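Local coordinates for protein Nrps/pks (Streptomyces albus, PDB 4OPE) that probably catalyses the decarboxylative condensation that extends the growing chain, as a ketosynthase domain of the AT-less type I polyketide synthase making oxazolomycin, at residues Pro447-Leu453 against Arg497-Asp503. Coordinates in Å, arbitrary orientation, origin at the centre of the assembly. Residue numbers count along the deposited sequence, not the author numbering.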
ATOM      1  N   PRO A 447      48.538   7.430   3.278  1.00 54.49           N
ATOM      2  CA  PRO A 447      48.621   6.622   4.471  1.00 51.24           C
ATOM      3  C   PRO A 447      49.365   7.306   5.616  1.00 50.02           C
ATOM      4  O   PRO A 447      49.962   8.345   5.445  1.00 50.91           O
ATOM      5  CB  PRO A 447      49.392   5.361   4.003  1.00 53.60           C
ATOM      6  CG  PRO A 447      50.052   5.740   2.726  1.00 54.79           C
ATOM      7  CD  PRO A 447      49.108   6.740   2.107  1.00 54.43           C
ATOM      8  N   PRO A 448      49.300   6.728   6.796  1.00 47.60           N
ATOM      9  CA  PRO A 448      48.455   5.593   7.089  1.00 46.47           C
ATOM     10  C   PRO A 448      46.981   6.006   7.293  1.00 46.53           C
ATOM     11  O   PRO A 448      46.602   7.207   7.202  1.00 45.28           O
ATOM     12  CB  PRO A 448      49.064   5.035   8.354  1.00 48.32           C
ATOM     13  CG  PRO A 448      49.566   6.260   9.057  1.00 51.01           C
ATOM     14  CD  PRO A 448      50.089   7.148   7.953  1.00 49.63           C
ATOM     15  N   TYR A 449      46.156   4.986   7.481  1.00 43.07           N
ATOM     16  CA  TYR A 449      44.764   5.169   7.558  1.00 42.32           C
ATOM     17  C   TYR A 449      44.357   4.408   8.774  1.00 43.54           C
ATOM     18  O   TYR A 449      45.092   3.529   9.243  1.00 41.55           O
ATOM     19  CB  TYR A 449      44.055   4.601   6.335  1.00 42.96           C
ATOM     20  CG  TYR A 449      44.520   5.110   4.991  1.00 43.60           C
ATOM     21  CD1 TYR A 449      44.177   6.365   4.529  1.00 43.04           C
ATOM     22  CD2 TYR A 449      45.255   4.282   4.133  1.00 48.24           C
ATOM     23  CE1 TYR A 449      44.601   6.801   3.276  1.00 44.47           C
ATOM     24  CE2 TYR A 449      45.672   4.717   2.876  1.00 46.26           C
ATOM     25  CZ  TYR A 449      45.358   5.980   2.467  1.00 45.42           C
ATOM     26  OH  TYR A 449      45.783   6.398   1.224  1.00 49.56           O
ATOM     27  N   VAL A 450      43.177   4.752   9.285  1.00 43.98           N
ATOM     28  CA  VAL A 450      42.610   4.003  10.392  1.00 44.11           C
ATOM     29  C   VAL A 450      41.462   3.200   9.871  1.00 41.14           C
ATOM     30  O   VAL A 450      40.651   3.721   9.112  1.00 43.62           O
ATOM     31  CB  VAL A 450      42.114   4.909  11.526  1.00 46.09           C
ATOM     32  CG1 VAL A 450      41.071   5.887  11.032  1.00 48.09           C
ATOM     33  CG2 VAL A 450      41.568   4.067  12.662  1.00 44.52           C
ATOM     34  N   CYS A 451      41.425   1.932  10.251  1.00 37.92           N
ATOM     35  CA  CYS A 451      40.294   1.090  10.006  1.00 38.00           C
ATOM     36  C   CYS A 451      39.553   0.963  11.302  1.00 38.97           C
ATOM     37  O   CYS A 451      40.048   0.390  12.260  1.00 44.28           O
ATOM     38  CB  CYS A 451      40.727  -0.301   9.586  1.00 40.06           C
ATOM     39  SG  CYS A 451      39.453  -1.598   9.742  1.00 38.83           S
ATOM     40  N   ALA A 452      38.335   1.451  11.336  1.00 38.42           N
ATOM     41  CA  ALA A 452      37.621   1.473  12.592  1.00 37.17           C
ATOM     42  C   ALA A 452      36.334   0.623  12.477  1.00 35.15           C
ATOM     43  O   ALA A 452      35.490   0.889  11.634  1.00 33.30           O
ATOM     44  CB  ALA A 452      37.322   2.921  12.939  1.00 36.00           C
ATOM     45  N   LEU A 453      36.216  -0.396  13.315  1.00 34.20           N
ATOM     46  CA  LEU A 453      35.104  -1.336  13.271  1.00 33.24           C
ATOM     47  C   LEU A 453      34.413  -1.314  14.601  1.00 34.60           C
ATOM     48  O   LEU A 453      35.063  -1.080  15.621  1.00 33.72           O
ATOM     49  CB  LEU A 453      35.587  -2.754  13.068  1.00 32.43           C
ATOM     50  CG  LEU A 453      36.344  -3.095  11.795  1.00 33.43           C
ATOM     51  CD1 LEU A 453      36.655  -4.587  11.746  1.00 33.87           C
ATOM     52  CD2 LEU A 453      35.501  -2.769  10.598  1.00 33.62           C
ATOM     53  N   ARG A 497      34.697  -2.137  20.221  1.00 40.06           N
ATOM     54  CA  ARG A 497      35.506  -1.405  19.246  1.00 38.05           C
ATOM     55  C   ARG A 497      36.727  -2.173  18.864  1.00 36.99           C
ATOM     56  O   ARG A 497      37.345  -2.846  19.690  1.00 39.22           O
ATOM     57  CB  ARG A 497      35.929  -0.051  19.824  1.00 39.05           C
ATOM     58  CG  ARG A 497      34.768   0.840  20.273  1.00 39.13           C
ATOM     59  CD  ARG A 497      34.269   1.635  19.104  1.00 39.35           C
ATOM     60  NE  ARG A 497      33.019   2.290  19.388  1.00 39.03           N
ATOM     61  CZ  ARG A 497      32.808   3.600  19.377  1.00 39.10           C
ATOM     62  NH1 ARG A 497      33.747   4.484  19.085  1.00 38.92           N
ATOM     63  NH2 ARG A 497      31.600   4.026  19.633  1.00 41.53           N
ATOM     64  N   LEU A 498      37.074  -2.056  17.597  1.00 37.15           N
ATOM     65  CA  LEU A 498      38.373  -2.507  17.080  1.00 38.34           C
ATOM     66  C   LEU A 498      38.985  -1.422  16.144  1.00 36.99           C
ATOM     67  O   LEU A 498      38.270  -0.766  15.425  1.00 37.39           O
ATOM     68  CB  LEU A 498      38.223  -3.843  16.373  1.00 37.61           C
ATOM     69  CG  LEU A 498      39.518  -4.451  15.887  1.00 40.77           C
ATOM     70  CD1 LEU A 498      39.405  -5.962  15.872  1.00 43.23           C
ATOM     71  CD2 LEU A 498      39.888  -3.981  14.500  1.00 43.03           C
ATOM     72  N   ALA A 499      40.301  -1.231  16.165  1.00 37.18           N
ATOM     73  CA  ALA A 499      40.937  -0.333  15.207  1.00 38.62           C
ATOM     74  C   ALA A 499      42.318  -0.773  14.806  1.00 40.11           C
ATOM     75  O   ALA A 499      43.059  -1.395  15.593  1.00 42.04           O
ATOM     76  CB  ALA A 499      41.005   1.071  15.760  1.00 41.57           C
ATOM     77  N   VAL A 500      42.673  -0.431  13.580  1.00 39.56           N
ATOM     78  CA  VAL A 500      43.985  -0.734  13.055  1.00 41.47           C
ATOM     79  C   VAL A 500      44.455   0.444  12.246  1.00 43.14           C
ATOM     80  O   VAL A 500      43.683   1.100  11.535  1.00 46.86           O
ATOM     81  CB  VAL A 500      43.960  -1.935  12.110  1.00 44.19           C
ATOM     82  CG1 VAL A 500      45.348  -2.491  11.940  1.00 45.02           C
ATOM     83  CG2 VAL A 500      43.033  -3.016  12.651  1.00 46.30           C
ATOM     84  N   VAL A 501      45.738   0.720  12.369  1.00 44.19           N
ATOM     85  CA  VAL A 501      46.412   1.668  11.508  1.00 42.44           C
ATOM     86  C   VAL A 501      47.016   0.889  10.383  1.00 38.29           C
ATOM     87  O   VAL A 501      47.595  -0.162  10.619  1.00 35.88           O
ATOM     88  CB  VAL A 501      47.504   2.404  12.245  1.00 43.96           C
ATOM     89  CG1 VAL A 501      48.017   3.523  11.360  1.00 44.28           C
ATOM     90  CG2 VAL A 501      46.930   2.957  13.535  1.00 46.68           C
ATOM     91  N   PHE A 502      46.828   1.367   9.159  1.00 37.67           N
ATOM     92  CA  PHE A 502      47.225   0.573   7.986  1.00 38.04           C
ATOM     93  C   PHE A 502      47.546   1.455   6.797  1.00 38.76           C
ATOM     94  O   PHE A 502      47.039   2.582   6.671  1.00 37.73           O
ATOM     95  CB  PHE A 502      46.167  -0.505   7.633  1.00 37.26           C
ATOM     96  CG  PHE A 502      44.924   0.038   6.935  1.00 37.18           C
ATOM     97  CD1 PHE A 502      43.905   0.643   7.650  1.00 36.32           C
ATOM     98  CD2 PHE A 502      44.797  -0.039   5.549  1.00 35.59           C
ATOM     99  CE1 PHE A 502      42.794   1.154   6.995  1.00 35.60           C
ATOM    100  CE2 PHE A 502      43.701   0.484   4.904  1.00 36.13           C
ATOM    101  CZ  PHE A 502      42.670   1.050   5.636  1.00 35.06           C
ATOM    102  N   ASP A 503      48.393   0.921   5.927  1.00 40.13           N
ATOM    103  CA  ASP A 503      48.858   1.655   4.751  1.00 44.04           C
ATOM    104  C   ASP A 503      48.156   1.170   3.494  1.00 41.21           C
ATOM    105  O   ASP A 503      47.933   1.923   2.552  1.00 39.62           O
ATOM    106  CB  ASP A 503      50.368   1.399   4.538  1.00 49.31           C
ATOM    107  CG  ASP A 503      51.218   1.776   5.721  1.00 53.18           C
ATOM    108  OD1 ASP A 503      51.027   2.891   6.262  1.00 55.23           O
ATOM    109  OD2 ASP A 503      52.108   0.965   6.082  1.00 58.53           O
TER
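Strands 449-453 and 497-502 run antiparallel, their axes 4.6 Å apart at closest approach and their directions 163° apart, as an edge strand and the central strand of a three-stranded antiparallel sheet completed by 524-528. The centre of the contact lies about 30 Å from the centre of the chain, in a small α/β unit that probably corresponds to the KS-to-AT linker domain of modular polyketide synthases. Three hydrogen-bonded pairs, Tyr-449 with Phe-502, Cys-451 with Val-500 and Leu-453 with Leu-498, each contribute two backbone bonds; among them Cys-451 N to Val-500 O is 2.7 Å and Leu-453 N to Leu-498 O is 3.0 Å. Between these lie the non-hydrogen-bonded pairs Val-450 with Val-501 and Ala-452 with Ala-499, where Val-501 CA approaches Tyr-449 O at 3.2 Å in a CA-H...O contact.

The side chains of the three hydrogen-bonded pairs share one face of the sheet, buried against helices 458-473, 481-488 and 505-516. The opposite face carries Val-450, Ala-452, Ala-499 and Val-501; there Trp-548 of helix 541-550 packs on both alanines. Just before strand 449-453 the Pro-447 to Pro-448 peptide bond is cis, and Pro-448 CB makes an apolar contact with Val-501 CG1 at 3.5 Å. Phe-502, with chi1 in p, swings its ring across to the neighbouring strand: Tyr-449 CB sits over its face in a CH-pi contact, 4.0 Å from the centroid, while Cys-451 CB touches Phe-502 CE1 at 3.6 Å.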